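Cell wall surface anchor family protein (Streptococcus agalactiae serogroup V, PDB 3TXA) forms the adhesive tip pilin of group B streptococcal pili and probably mediates host attachment through a von Willebrand factor A domain with a metal ion-dependent adhesion site. Local coordinates at residues 181-186 / 290-295; 228-233 / 264-269; 329-334 / 531-536; 373-378 / 474-479. All coordinates share one frame; numbering follows the deposited sequence.

Contact 1. Residues 181-186 / 290-295; sequences LDNSNS and KEAEHI. With MG (magnesium ion), chain B; CD (cadmium ion), chain F.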
# COMPACT_ATOMS: atom_id res chain seq x y z
N LEU A 181 -7.47 -7.00 -0.32
CA LEU A 181 -7.07 -7.23 -1.72
C LEU A 181 -7.65 -8.53 -2.26
O LEU A 181 -7.34 -9.63 -1.78
CB LEU A 181 -5.55 -7.22 -1.81
CG LEU A 181 -4.80 -7.32 -3.15
CD1 LEU A 181 -5.24 -6.32 -4.18
CD2 LEU A 181 -3.34 -7.15 -2.86
N ASP A 182 -8.52 -8.39 -3.25
CA ASP A 182 -9.03 -9.53 -4.03
C ASP A 182 -7.94 -10.26 -4.90
O ASP A 182 -7.28 -9.65 -5.77
CB ASP A 182 -10.17 -9.04 -4.92
CG ASP A 182 -10.79 -10.15 -5.71
OD1 ASP A 182 -10.12 -11.19 -5.91
OD2 ASP A 182 -11.96 -10.00 -6.14
N ASN A 183 -7.79 -11.56 -4.68
CA ASN A 183 -6.82 -12.33 -5.41
C ASN A 183 -7.48 -13.52 -6.08
O ASN A 183 -6.92 -14.60 -6.17
CB ASN A 183 -5.77 -12.83 -4.44
CG ASN A 183 -4.55 -13.40 -5.15
OD1 ASN A 183 -4.03 -12.83 -6.15
ND2 ASN A 183 -4.04 -14.50 -4.60
N SER A 184 -8.71 -13.32 -6.51
CA SER A 184 -9.46 -14.34 -7.21
C SER A 184 -8.85 -14.67 -8.57
O SER A 184 -8.13 -13.85 -9.17
CB SER A 184 -10.92 -13.89 -7.38
OG SER A 184 -11.04 -12.60 -7.96
N ASN A 185 -9.16 -15.87 -9.08
CA ASN A 185 -8.67 -16.33 -10.38
C ASN A 185 -8.85 -15.24 -11.44
O ASN A 185 -7.96 -15.01 -12.24
CB ASN A 185 -9.39 -17.59 -10.79
CG ASN A 185 -9.08 -18.73 -9.87
OD1 ASN A 185 -8.03 -18.75 -9.22
ND2 ASN A 185 -9.97 -19.71 -9.80
N SER A 186 -10.00 -14.54 -11.41
CA SER A 186 -10.24 -13.49 -12.41
C SER A 186 -9.19 -12.36 -12.47
O SER A 186 -9.14 -11.62 -13.42
CB SER A 186 -11.68 -12.93 -12.31
OG SER A 186 -11.87 -12.06 -11.21
N LYS A 290 1.28 -10.64 -6.63
CA LYS A 290 1.47 -9.95 -7.90
C LYS A 290 0.86 -10.75 -9.05
O LYS A 290 0.93 -10.35 -10.21
CB LYS A 290 2.97 -9.72 -8.11
CG LYS A 290 3.60 -8.79 -7.12
CD LYS A 290 2.89 -7.44 -7.17
CE LYS A 290 3.39 -6.53 -6.06
NZ LYS A 290 4.87 -6.42 -6.01
N GLU A 291 0.23 -11.87 -8.73
CA GLU A 291 -0.39 -12.71 -9.72
C GLU A 291 -1.46 -13.56 -9.05
O GLU A 291 -1.45 -13.75 -7.84
CB GLU A 291 0.70 -13.61 -10.35
CG GLU A 291 0.20 -14.65 -11.45
CD GLU A 291 -0.35 -14.01 -12.76
OE1 GLU A 291 0.39 -13.99 -13.77
OE2 GLU A 291 -1.51 -13.54 -12.78
N ALA A 292 -2.39 -14.09 -9.83
CA ALA A 292 -3.33 -15.07 -9.27
C ALA A 292 -3.10 -16.43 -9.92
O ALA A 292 -2.24 -16.55 -10.78
CB ALA A 292 -4.75 -14.59 -9.44
N GLU A 293 -3.85 -17.45 -9.51
CA GLU A 293 -3.67 -18.78 -10.04
C GLU A 293 -4.19 -18.94 -11.50
O GLU A 293 -5.13 -18.25 -11.92
CB GLU A 293 -4.26 -19.83 -9.10
CG GLU A 293 -3.68 -19.89 -7.67
CD GLU A 293 -2.18 -20.27 -7.53
OE1 GLU A 293 -1.35 -20.13 -8.42
OE2 GLU A 293 -1.79 -20.71 -6.45
N HIS A 294 -3.52 -19.82 -12.27
CA HIS A 294 -3.89 -20.17 -13.67
C HIS A 294 -4.61 -21.49 -13.58
O HIS A 294 -4.18 -22.37 -12.82
CB HIS A 294 -2.65 -20.43 -14.58
CG HIS A 294 -1.77 -19.23 -14.80
ND1 HIS A 294 -1.94 -18.37 -15.87
CD2 HIS A 294 -0.69 -18.76 -14.11
CE1 HIS A 294 -1.03 -17.40 -15.82
NE2 HIS A 294 -0.26 -17.62 -14.76
N ILE A 295 -5.66 -21.65 -14.39
CA ILE A 295 -6.38 -22.95 -14.43
C ILE A 295 -5.50 -24.15 -14.69
O ILE A 295 -5.85 -25.26 -14.28
CB ILE A 295 -7.55 -22.99 -15.43
CG1 ILE A 295 -8.39 -24.25 -15.17
CG2 ILE A 295 -7.03 -22.96 -16.85
CD1 ILE A 295 -9.85 -24.14 -15.61
MG MG B . -12.65 -12.40 -9.34
CD CD F . 0.16 -20.46 -6.80
O HOH W 1 -6.37 -17.06 -7.52
O HOH W 2 -13.44 -14.13 -9.75
O HOH W 3 -13.97 -11.28 -10.43
O HOH W 4 -13.64 -11.14 -7.96
O HOH W 5 0.32 -18.62 -7.92
O HOH W 6 0.51 -22.17 -5.73

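Contact 2. Residues 228-233 / 264-269; sequences TIFDGT and ATTHNY. With CD (cadmium ion), chain F.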
# COMPACT_ATOMS: atom_id res chain seq x y z
N THR A 228 -11.00 -17.86 0.48
CA THR A 228 -10.69 -17.86 1.89
C THR A 228 -9.61 -16.81 2.03
O THR A 228 -9.27 -16.15 1.04
CB THR A 228 -10.19 -19.23 2.37
OG1 THR A 228 -10.00 -19.21 3.79
CG2 THR A 228 -8.83 -19.58 1.69
N ILE A 229 -9.08 -16.63 3.24
CA ILE A 229 -8.04 -15.64 3.41
C ILE A 229 -6.72 -16.32 3.04
O ILE A 229 -6.38 -17.38 3.57
CB ILE A 229 -7.95 -15.11 4.85
CG1 ILE A 229 -9.28 -14.56 5.39
CG2 ILE A 229 -6.84 -14.09 4.96
CD1 ILE A 229 -10.00 -13.58 4.56
N PHE A 230 -5.96 -15.70 2.15
CA PHE A 230 -4.69 -16.25 1.83
C PHE A 230 -3.66 -15.84 2.87
O PHE A 230 -2.98 -14.84 2.73
CB PHE A 230 -4.31 -15.83 0.43
CG PHE A 230 -5.17 -16.47 -0.63
CD1 PHE A 230 -5.96 -17.59 -0.34
CD2 PHE A 230 -5.11 -16.02 -1.93
CE1 PHE A 230 -6.73 -18.16 -1.32
CE2 PHE A 230 -5.87 -16.58 -2.91
CZ PHE A 230 -6.69 -17.66 -2.61
N ASP A 231 -3.53 -16.63 3.92
CA ASP A 231 -2.64 -16.26 5.01
C ASP A 231 -1.62 -17.34 5.32
O ASP A 231 -1.06 -17.35 6.41
CB ASP A 231 -3.44 -16.04 6.29
CG ASP A 231 -4.28 -17.26 6.70
OD1 ASP A 231 -4.34 -18.29 5.97
OD2 ASP A 231 -4.90 -17.19 7.77
N GLY A 232 -1.43 -18.27 4.39
CA GLY A 232 -0.38 -19.25 4.57
C GLY A 232 -0.76 -20.44 5.40
O GLY A 232 0.10 -21.21 5.77
N THR A 233 -2.04 -20.64 5.66
CA THR A 233 -2.47 -21.79 6.43
C THR A 233 -3.32 -22.72 5.56
O THR A 233 -3.69 -22.37 4.42
CB THR A 233 -3.31 -21.32 7.65
OG1 THR A 233 -4.52 -20.67 7.20
CG2 THR A 233 -2.52 -20.35 8.52
N ALA A 264 -5.65 -27.40 0.73
CA ALA A 264 -4.33 -26.93 0.34
C ALA A 264 -3.83 -25.88 1.32
O ALA A 264 -4.60 -25.26 2.04
CB ALA A 264 -4.35 -26.39 -1.02
N THR A 265 -2.51 -25.74 1.38
CA THR A 265 -1.88 -24.61 2.02
C THR A 265 -1.95 -23.44 1.04
O THR A 265 -1.65 -23.60 -0.13
CB THR A 265 -0.49 -24.96 2.43
OG1 THR A 265 -0.60 -26.11 3.30
CG2 THR A 265 0.21 -23.80 3.20
N THR A 266 -2.43 -22.30 1.52
CA THR A 266 -2.63 -21.13 0.70
C THR A 266 -1.30 -20.39 0.67
O THR A 266 -0.47 -20.56 1.56
CB THR A 266 -3.76 -20.23 1.33
OG1 THR A 266 -3.44 -19.88 2.70
CG2 THR A 266 -5.09 -20.99 1.32
N HIS A 267 -1.10 -19.56 -0.33
CA HIS A 267 0.02 -18.66 -0.29
C HIS A 267 -0.12 -17.68 0.95
O HIS A 267 -1.22 -17.25 1.30
CB HIS A 267 0.11 -17.89 -1.59
CG HIS A 267 0.46 -18.73 -2.78
ND1 HIS A 267 1.53 -19.61 -2.78
CD2 HIS A 267 -0.08 -18.79 -4.03
CE1 HIS A 267 1.61 -20.19 -3.98
NE2 HIS A 267 0.66 -19.71 -4.75
N ASN A 268 0.99 -17.34 1.59
CA ASN A 268 0.93 -16.32 2.59
C ASN A 268 0.92 -14.94 1.97
O ASN A 268 1.96 -14.34 1.79
CB ASN A 268 2.08 -16.45 3.58
CG ASN A 268 1.82 -15.67 4.84
OD1 ASN A 268 0.80 -15.01 4.94
ND2 ASN A 268 2.72 -15.75 5.80
N TYR A 269 -0.26 -14.42 1.64
CA TYR A 269 -0.38 -13.10 1.04
C TYR A 269 -1.04 -12.12 1.99
O TYR A 269 -1.65 -11.12 1.56
CB TYR A 269 -1.23 -13.14 -0.23
CG TYR A 269 -0.63 -13.82 -1.45
CD1 TYR A 269 0.72 -13.68 -1.78
CD2 TYR A 269 -1.45 -14.57 -2.31
CE1 TYR A 269 1.24 -14.29 -2.91
CE2 TYR A 269 -0.94 -15.17 -3.43
CZ TYR A 269 0.41 -15.03 -3.73
OH TYR A 269 0.91 -15.62 -4.86
CD CD F . 0.16 -20.46 -6.80
O HOH W 5 0.32 -18.62 -7.92
O HOH W 6 0.51 -22.17 -5.73

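Contact 3. Residues 329-334 / 531-536; sequences KKLIFH and KYFKTI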
# COMPACT_ATOMS: atom_id res chain seq x y z
N LYS A 329 -7.56 6.80 14.16
CA LYS A 329 -8.54 6.82 13.10
C LYS A 329 -8.41 5.53 12.23
O LYS A 329 -7.29 5.05 11.97
CB LYS A 329 -8.38 8.08 12.27
CG LYS A 329 -9.42 8.21 11.20
CD LYS A 329 -9.49 9.62 10.66
CE LYS A 329 -10.50 9.66 9.53
NZ LYS A 329 -11.22 10.97 9.44
N LYS A 330 -9.53 4.97 11.79
CA LYS A 330 -9.49 3.63 11.25
C LYS A 330 -9.99 3.67 9.86
O LYS A 330 -11.12 4.14 9.61
CB LYS A 330 -10.30 2.66 12.09
CG LYS A 330 -9.67 2.39 13.44
CD LYS A 330 -10.67 1.81 14.43
CE LYS A 330 -11.64 2.89 14.99
NZ LYS A 330 -11.11 3.55 16.22
N LEU A 331 -9.15 3.17 8.94
CA LEU A 331 -9.46 3.18 7.51
C LEU A 331 -9.38 1.78 6.89
O LEU A 331 -8.51 0.98 7.24
CB LEU A 331 -8.44 4.06 6.81
CG LEU A 331 -8.60 5.54 6.45
CD1 LEU A 331 -8.94 6.38 7.64
CD2 LEU A 331 -7.30 6.02 5.79
N ILE A 332 -10.28 1.50 5.96
CA ILE A 332 -10.20 0.30 5.16
C ILE A 332 -10.28 0.62 3.68
O ILE A 332 -11.27 1.24 3.21
CB ILE A 332 -11.33 -0.69 5.48
CG1 ILE A 332 -11.20 -1.23 6.90
CG2 ILE A 332 -11.38 -1.83 4.40
CD1 ILE A 332 -12.49 -1.88 7.37
N PHE A 333 -9.25 0.18 2.93
CA PHE A 333 -9.29 0.26 1.44
C PHE A 333 -9.50 -1.13 0.91
O PHE A 333 -8.85 -2.08 1.37
CB PHE A 333 -7.98 0.77 0.86
CG PHE A 333 -7.63 2.19 1.25
CD1 PHE A 333 -7.98 3.25 0.43
CD2 PHE A 333 -6.90 2.44 2.42
CE1 PHE A 333 -7.60 4.57 0.77
CE2 PHE A 333 -6.52 3.74 2.77
CZ PHE A 333 -6.87 4.82 1.96
N HIS A 334 -10.39 -1.26 -0.04
CA HIS A 334 -10.74 -2.56 -0.53
C HIS A 334 -10.61 -2.55 -2.04
O HIS A 334 -11.30 -1.74 -2.73
CB HIS A 334 -12.18 -2.90 -0.08
CG HIS A 334 -12.69 -4.23 -0.56
ND1 HIS A 334 -14.03 -4.55 -0.54
CD2 HIS A 334 -12.05 -5.31 -1.08
CE1 HIS A 334 -14.20 -5.77 -1.01
NE2 HIS A 334 -13.01 -6.25 -1.35
N LYS A 531 -6.79 9.38 -4.44
CA LYS A 531 -7.83 10.36 -4.22
C LYS A 531 -8.42 10.17 -2.81
O LYS A 531 -8.37 11.08 -1.96
CB LYS A 531 -8.95 10.23 -5.26
CG LYS A 531 -8.57 10.73 -6.62
CD LYS A 531 -9.81 11.14 -7.48
CE LYS A 531 -9.41 11.82 -8.88
NZ LYS A 531 -9.03 10.88 -10.03
N TYR A 532 -8.96 8.97 -2.58
CA TYR A 532 -9.56 8.61 -1.31
C TYR A 532 -8.64 8.84 -0.14
O TYR A 532 -9.06 9.37 0.88
CB TYR A 532 -10.04 7.17 -1.32
CG TYR A 532 -11.27 6.93 -2.18
CD1 TYR A 532 -12.36 7.82 -2.17
CD2 TYR A 532 -11.35 5.79 -2.98
CE1 TYR A 532 -13.48 7.58 -2.96
CE2 TYR A 532 -12.47 5.55 -3.77
CZ TYR A 532 -13.53 6.44 -3.74
OH TYR A 532 -14.62 6.15 -4.52
N PHE A 533 -7.38 8.46 -0.26
CA PHE A 533 -6.49 8.65 0.88
C PHE A 533 -6.31 10.16 1.18
O PHE A 533 -6.01 10.54 2.31
CB PHE A 533 -5.15 8.01 0.62
CG PHE A 533 -4.24 8.02 1.80
CD1 PHE A 533 -4.73 7.81 3.07
CD2 PHE A 533 -2.88 8.17 1.63
CE1 PHE A 533 -3.86 7.78 4.17
CE2 PHE A 533 -2.00 8.14 2.74
CZ PHE A 533 -2.50 7.95 4.01
N LYS A 534 -6.51 10.97 0.14
CA LYS A 534 -6.20 12.41 0.14
C LYS A 534 -7.29 13.17 0.88
O LYS A 534 -6.99 14.13 1.58
CB LYS A 534 -6.09 12.92 -1.30
CG LYS A 534 -4.77 13.64 -1.62
CD LYS A 534 -3.69 12.70 -2.12
CE LYS A 534 -2.88 13.34 -3.26
NZ LYS A 534 -3.72 13.49 -4.51
N THR A 535 -8.54 12.75 0.68
CA THR A 535 -9.65 12.87 1.62
C THR A 535 -9.28 12.86 3.10
O THR A 535 -9.83 13.63 3.86
CB THR A 535 -10.59 11.74 1.30
OG1 THR A 535 -11.24 12.06 0.07
CG2 THR A 535 -11.64 11.42 2.41
N ILE A 536 -8.34 12.04 3.51
CA ILE A 536 -8.01 11.89 4.92
C ILE A 536 -6.70 12.58 5.29
O ILE A 536 -6.50 12.97 6.42
CB ILE A 536 -7.93 10.38 5.33
CG1 ILE A 536 -9.25 9.64 5.04
CG2 ILE A 536 -7.50 10.16 6.77
CD1 ILE A 536 -10.49 10.20 5.73

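Contact 4. Residues 373-378 / 474-479; sequences ILQEDF and NGNIRP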
# COMPACT_ATOMS: atom_id res chain seq x y z
N ILE A 373 -28.05 -7.60 10.08
CA ILE A 373 -28.22 -8.75 10.96
C ILE A 373 -26.98 -8.90 11.79
O ILE A 373 -25.88 -8.88 11.25
CB ILE A 373 -28.40 -10.06 10.14
CG1 ILE A 373 -29.71 -10.03 9.33
CG2 ILE A 373 -28.27 -11.30 11.01
CD1 ILE A 373 -30.02 -11.36 8.62
N LEU A 374 -27.13 -9.06 13.09
CA LEU A 374 -25.97 -9.28 13.96
C LEU A 374 -25.14 -10.54 13.62
O LEU A 374 -25.70 -11.54 13.15
CB LEU A 374 -26.42 -9.29 15.43
CG LEU A 374 -26.74 -7.89 15.98
CD1 LEU A 374 -27.40 -8.07 17.31
CD2 LEU A 374 -25.54 -6.90 16.10
N GLN A 375 -23.84 -10.51 13.90
CA GLN A 375 -23.00 -11.69 13.73
C GLN A 375 -23.60 -12.96 14.35
O GLN A 375 -23.54 -14.04 13.79
CB GLN A 375 -21.64 -11.47 14.35
CG GLN A 375 -20.55 -12.20 13.60
CD GLN A 375 -19.34 -12.57 14.44
OE1 GLN A 375 -18.26 -12.78 13.90
NE2 GLN A 375 -19.51 -12.67 15.75
N GLU A 376 -24.18 -12.82 15.54
CA GLU A 376 -24.71 -13.97 16.28
C GLU A 376 -25.80 -14.68 15.49
O GLU A 376 -26.10 -15.82 15.77
CB GLU A 376 -25.23 -13.52 17.63
CG GLU A 376 -26.19 -12.35 17.47
CD GLU A 376 -26.93 -11.98 18.73
OE1 GLU A 376 -27.72 -12.80 19.23
OE2 GLU A 376 -26.76 -10.83 19.19
N ASP A 377 -26.35 -14.01 14.49
CA ASP A 377 -27.39 -14.63 13.68
C ASP A 377 -26.90 -15.15 12.32
O ASP A 377 -27.72 -15.49 11.48
CB ASP A 377 -28.61 -13.70 13.53
CG ASP A 377 -29.35 -13.51 14.86
OD1 ASP A 377 -29.53 -14.52 15.57
OD2 ASP A 377 -29.73 -12.36 15.20
N PHE A 378 -25.58 -15.20 12.10
CA PHE A 378 -25.05 -15.92 10.97
C PHE A 378 -24.49 -17.22 11.46
O PHE A 378 -24.09 -17.29 12.61
CB PHE A 378 -23.96 -15.13 10.29
CG PHE A 378 -24.47 -14.05 9.38
CD1 PHE A 378 -24.62 -14.27 8.03
CD2 PHE A 378 -24.80 -12.79 9.89
CE1 PHE A 378 -25.08 -13.24 7.20
CE2 PHE A 378 -25.24 -11.78 9.07
CZ PHE A 378 -25.39 -11.99 7.73
N ASN A 474 -23.93 -3.92 7.33
CA ASN A 474 -24.81 -3.03 8.07
C ASN A 474 -24.92 -3.39 9.55
O ASN A 474 -24.91 -2.52 10.43
CB ASN A 474 -26.18 -3.09 7.43
CG ASN A 474 -26.20 -2.36 6.14
OD1 ASN A 474 -25.25 -1.60 5.85
ND2 ASN A 474 -27.25 -2.56 5.33
N GLY A 475 -25.03 -4.67 9.83
CA GLY A 475 -25.25 -5.08 11.18
C GLY A 475 -24.04 -4.97 12.06
O GLY A 475 -24.22 -4.79 13.23
N ASN A 476 -22.84 -5.11 11.51
CA ASN A 476 -21.66 -5.30 12.35
C ASN A 476 -20.48 -4.38 11.99
O ASN A 476 -19.50 -4.31 12.71
CB ASN A 476 -21.19 -6.74 12.31
CG ASN A 476 -22.31 -7.73 12.53
OD1 ASN A 476 -22.42 -8.33 13.59
ND2 ASN A 476 -23.14 -7.95 11.49
N ILE A 477 -20.56 -3.66 10.88
CA ILE A 477 -19.43 -2.88 10.46
C ILE A 477 -19.78 -1.41 10.31
O ILE A 477 -19.10 -0.56 10.89
CB ILE A 477 -18.69 -3.50 9.18
CG1 ILE A 477 -18.19 -4.92 9.49
CG2 ILE A 477 -17.49 -2.61 8.73
CD1 ILE A 477 -17.74 -5.70 8.30
N ARG A 478 -20.83 -1.09 9.55
CA ARG A 478 -21.32 0.30 9.50
C ARG A 478 -21.27 0.96 10.89
O ARG A 478 -20.67 2.04 11.03
CB ARG A 478 -22.74 0.39 8.95
CG ARG A 478 -22.86 1.02 7.59
CD ARG A 478 -23.89 2.09 7.59
NE ARG A 478 -25.12 1.82 6.84
CZ ARG A 478 -26.22 1.21 7.31
NH1 ARG A 478 -26.27 0.70 8.56
NH2 ARG A 478 -27.29 1.07 6.51
N PRO A 479 -21.91 0.34 11.93
CA PRO A 479 -21.93 0.94 13.28
C PRO A 479 -20.61 1.56 13.76
O PRO A 479 -20.66 2.62 14.42
CB PRO A 479 -22.32 -0.25 14.19
CG PRO A 479 -23.22 -1.09 13.31
CD PRO A 479 -22.90 -0.76 11.84

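Contact 1. Residues 181-186 / 290-295
With chi1 of -65°, Asn185 carries CG beside its backbone N, and OD1 comes to 3.9 Å from CB of Glu293; chi1 of -59° in Glu293 starts a bent chain that takes its carboxylate the other way, to cadmium. The segment 181-186 carries the DxSxS sequence of a MIDAS, the metal ion-dependent adhesion site of von Willebrand factor A domains, and 290-295 packs against this loop on the side turned from magnesium. There the methyl group of Ala292 points into the loop, its CB lying 3.5 Å from Ser184 O. Water is the clearest polar link: a single molecule donates to Asn183 O and Asn185 OD1 and accepts from Glu293 N. The other end of the amide, Asn185 ND2, is bonded to Tyr302 O, which fixes its rotation. Away from 290-295, Ser184 OG and Ser186 OG each bind magnesium, joined by Asp337 and three waters. Asp182 is second shell here; its OD1 accepts from Ser184 N, forming an Asx turn, and from Ser184 OG. The separate cadmium site is completed by His267 and two waters, and Glu293 chelates the ion with both carboxylate oxygens, OE1 at 2.2 Å and OE2 at 2.0 Å.

Contact 2. Residues 228-233 / 264-269
Thr266 and Thr233 make the two-pronged bond that anchors this contact between two loops of the von Willebrand factor A domain, one after strand 219-225 and one at the end of strand 261-265. Thr233 O accepts from Thr266 N at 3.2 Å, with the donor above the carbonyl plane and an N-H...O angle of 164°, and from Thr266 OG1 at 3.0 Å, this time in the carbonyl plane on a lone pair. Chi1 of 56° holds OG1 between the backbone N and the carbonyl carbon, where it reaches the same oxygen as the N-H does and also lies near Gly232 N. Gly232 N gives only weak bonds, to Thr266 OG1 and to His267 O. Further along, Tyr269 N donates to Phe230 O at 3.0 Å, beside the single beta bridge of Asp231 with Asn268; Phe230 and Asn268 each centre an inverse gamma turn.

Apolar groups form the next layer. Phe230 and Tyr269 lie side by side and point the same way; Phe230 CD2 reaches the edge of the tyrosine ring, 4.0 Å from Tyr269 CD2, so this is not a face-to-face stack. CD1 of the same phenylalanine ring rests 3.8 Å from Thr266 CB. Behind the loops, Phe230 O takes a second bond from Ser270 OG, and Tyr269 O accepts from Thr224 OG1 of strand 219-225.

The His267 imidazole binds cadmium through NE2 at 2.2 Å, in a site completed by Glu293 and two waters. With Thr233 O taking two donors from one residue, the pairing rests on backbone and hydroxyl groups, while cadmium is bound apart from those bonds.

Contact 3. Residues 329-334 / 531-536
Phe333 and Phe533 meet where the helix 525-536 covers one side of the parallel sheet of the alpha/beta von Willebrand factor A fold. Strand 329-336 lies between strands 175-182 and 483-489 in that sheet, and the segment axes approach to 10.7 Å at 172°, nearly antiparallel, as expected for a helix running back across a parallel sheet.

No hydrogen bond links the two segments; apolar packing does the work. Among the aromatic contacts, the side chains of Phe333 and Phe533 cross at about a right angle, and CZ of Phe333 comes to 3.8 Å from CD1 of Phe533. Tyr532 CB lies at the edge of the Phe333 ring, while its own ring leads away to stack with Phe485 and its OH is bonded to Thr517 OG1 and Glu514 O. Phe533 reaches across because its CG is anti to the backbone N (chi1 -173°), which also lays it on Leu208 and Ile212 of helix 197-212.

The aliphatic contacts centre on Leu331, which points from the strand into the helix. Its CD2 touches the edge of the Phe533 ring at Phe533 CD1 (4.1 Å). The Leu331 and Ile536 side chains slide past each other in opposite directions, with Leu331 CD1 4.1 Å from Ile536 CG2.

At the start of the strand the contact mixes charge with hydrocarbon. Lys329 is nearly straight as far as CE, and its ammonium has long, weak ion pairs with Asp483 and Glu170. Its CE meets Ile536 tip to tip, 3.8 Å from Ile536 CD1.

Contact 4. Residues 373-378 / 474-479
Asn476 grips the loop 373-378 with both ends of its amide, and this pair of bonds is the tight part of the contact. ND2 donates to Ile373 O at 2.9 Å, with the carbonyl oxygen 17° out of the amide plane. OD1 accepts from Gln375 N at 2.6 Å, on a lone pair in the carbonyl plane, and also lies 3.3 Å from Gln375 CB. The N-H...O angle at the second bond, 138°, is far from straight, and the first is bent to a similar degree. CB points toward the loop, and chi1 of -48° keeps CG beside the backbone N, where both amide ends reach the loop backbone. A further bond from ND2 to Tyr472 O, one turn back in the helix, helps fix the rotation of the group. Bonds at both its ends make the amide a bridge across Leu374, from the carbonyl before it to the N-H after it.

Backbones come close next to this bridge. Gly475, with no side chain to intervene, brings its CA to 3.9 Å from Ile373 O.

The outer side is looser. Leu374 starts out away from the helix, yet its end returns, and CD2 approaches Gly475 O at 3.8 Å. Gln375 is exposed, and the extended remainder of its chain leads off to a weak hydrogen bond between its OE1 and Tyr472 OH.

Far from the metal sites, the contact fastens a loop to the C-terminal end of helix 466-476. Ile373 turns its side chain the other way, onto Phe360, Phe363 and Leu364 of helix 356-365, and Phe378 reaches Pro468 of helix 466-476 and Gln310 of helix 309-323.

Overall arrangement
Contacts 1 and 2 touch and share a cadmium ion, held by Glu293 from one and His267 from the other. Both are built largely from loops at strand ends, but contact 1 is joined by a water and a methyl contact, contact 2 by direct backbone and threonine bonds. Contacts 1 and 3 are buried, contacts 2 and 4 partly buried. Contact 3 is the hydrophobic one, against the sheet about 24 Å from contact 1, centre to centre; the two reach neighbouring strands, 175-182 and 329-336. Contact 4 lies farther from the chain's centre and depends on one asparagine amide. Its segments fall within the sequence span between those of contact 3, yet the two do not touch.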